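Local coordinates for protein glutathione S-transferase (PDB 3M3M) that binds glutathione and probably conjugates it to electrophilic substrates as a glutathione transferase, at residues A[25-30]-A[74-79]. Sequence-based numbering, arbitrary orientation.
Sequences LGLPYE and NFLADG
The carbonyl oxygen of Leu76 meets the side chain of Leu25 through one methyl group: Leu25 CD1 lies 3.5 Å from Leu76 O. The methyl sits over the face of the Leu76 peptide plane, not in it, with a C-O-CD1 angle of about 109°. The same methyl is 4.4 Å from Ala77 CA, so it rests against the last turn of helix 69-77. Ser80 and Phe82, in the loop that follows, also touch Leu25. The second point of contact is wholly apolar. Leu27 CD1 reaches Leu76 CD2 at 4.0 Å, the two branched side chains meeting at a slant through one methyl each. In Leu27 the CG is anti to the carbonyl carbon (chi1 -54°), which carries this methyl toward the helix. Leu22 lies against both Leu27 and Leu76, while Met21 and Leu58 add to the packing round Leu76, joining this contact to helix 13-24 and to the sheet. Between Leu25 and Leu27, Gly26 has positive phi and ends helix 13-24 in a Schellman motif; the chain thus turns from the helix into strand 29-33. The turn belongs to the right-handed beta-alpha-beta crossover of the thioredoxin-like N-terminal domain, and the contact sets its helix-to-strand link against the C-terminal end of helix 69-77. No hydrogen bond spans the two segments: a methyl over a carbonyl and a single methyl-methyl touch act by dispersion alone, which implies little directional hold in the contact itself and a reliance on the packing that Leu27 and Leu76 share on Leu22.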
# COMPACT_ATOMS: atom_id res chain seq x y z
N LEU A 25 6.26 1.28 14.00
CA LEU A 25 7.49 0.82 14.64
C LEU A 25 8.30 1.90 15.39
O LEU A 25 9.39 1.57 15.94
CB LEU A 25 8.43 0.13 13.62
CG LEU A 25 7.86 -1.26 13.29
CD1 LEU A 25 8.47 -1.74 11.95
CD2 LEU A 25 7.99 -2.31 14.41
N GLY A 26 7.76 3.14 15.44
CA GLY A 26 8.43 4.18 16.17
C GLY A 26 9.75 4.58 15.56
O GLY A 26 10.70 4.96 16.30
N LEU A 27 9.92 4.39 14.23
CA LEU A 27 11.24 4.65 13.63
C LEU A 27 11.35 6.08 13.06
O LEU A 27 10.41 6.58 12.44
CB LEU A 27 11.54 3.66 12.52
CG LEU A 27 11.44 2.18 12.83
CD1 LEU A 27 11.53 1.35 11.55
CD2 LEU A 27 12.59 1.83 13.78
N PRO A 28 12.49 6.74 13.29
CA PRO A 28 12.55 8.14 12.92
C PRO A 28 12.86 8.23 11.44
O PRO A 28 13.53 7.38 10.94
CB PRO A 28 13.78 8.68 13.71
CG PRO A 28 14.64 7.49 13.92
CD PRO A 28 13.63 6.33 14.14
N TYR A 29 12.29 9.24 10.79
CA TYR A 29 12.55 9.42 9.33
C TYR A 29 12.50 10.84 8.86
O TYR A 29 11.73 11.67 9.43
CB TYR A 29 11.56 8.55 8.49
CG TYR A 29 10.12 8.87 8.73
CD1 TYR A 29 9.42 9.71 7.79
CD2 TYR A 29 9.39 8.30 9.84
CE1 TYR A 29 8.06 10.02 8.01
CE2 TYR A 29 8.06 8.58 10.05
CZ TYR A 29 7.39 9.44 9.10
OH TYR A 29 6.09 9.76 9.31
N GLU A 30 13.15 11.08 7.72
CA GLU A 30 12.94 12.31 7.02
C GLU A 30 12.05 11.93 5.76
O GLU A 30 12.22 10.85 5.23
CB GLU A 30 14.32 12.77 6.54
CG GLU A 30 14.26 13.97 5.58
CD GLU A 30 15.68 14.45 5.09
OE1 GLU A 30 16.74 13.89 5.56
OE2 GLU A 30 15.67 15.37 4.24
N ASN A 74 8.99 -5.41 3.99
CA ASN A 74 9.74 -6.58 4.56
C ASN A 74 11.02 -6.17 5.31
O ASN A 74 11.33 -6.80 6.40
CB ASN A 74 10.07 -7.55 3.43
CG ASN A 74 8.87 -8.55 3.15
OD1 ASN A 74 8.77 -9.60 3.79
ND2 ASN A 74 7.93 -8.15 2.35
N PHE A 75 11.80 -5.24 4.74
CA PHE A 75 13.05 -4.80 5.39
C PHE A 75 12.71 -4.19 6.78
O PHE A 75 13.38 -4.52 7.78
CB PHE A 75 13.67 -3.74 4.56
CG PHE A 75 14.87 -3.16 5.11
CD1 PHE A 75 16.05 -3.93 5.14
CD2 PHE A 75 14.86 -1.84 5.69
CE1 PHE A 75 17.28 -3.35 5.65
CE2 PHE A 75 16.09 -1.29 6.20
CZ PHE A 75 17.24 -2.09 6.24
N LEU A 76 11.70 -3.30 6.82
CA LEU A 76 11.39 -2.60 8.12
C LEU A 76 10.84 -3.54 9.16
O LEU A 76 11.10 -3.41 10.40
CB LEU A 76 10.40 -1.43 7.89
CG LEU A 76 11.00 -0.33 7.04
CD1 LEU A 76 9.96 0.77 6.63
CD2 LEU A 76 12.24 0.32 7.72
N ALA A 77 10.06 -4.51 8.73
CA ALA A 77 9.27 -5.39 9.65
C ALA A 77 10.07 -6.61 10.15
O ALA A 77 9.60 -7.37 11.02
CB ALA A 77 7.97 -5.91 8.97
N ASP A 78 11.18 -6.90 9.47
CA ASP A 78 11.75 -8.25 9.71
C ASP A 78 12.21 -8.26 11.19
O ASP A 78 12.80 -7.28 11.70
CB ASP A 78 12.92 -8.48 8.79
CG ASP A 78 13.70 -9.73 9.16
OD1 ASP A 78 14.89 -9.53 9.59
OD2 ASP A 78 13.03 -10.81 9.18
N GLY A 79 11.88 -9.37 11.86
CA GLY A 79 12.15 -9.47 13.32
C GLY A 79 11.12 -8.83 14.22
O GLY A 79 11.35 -8.79 15.43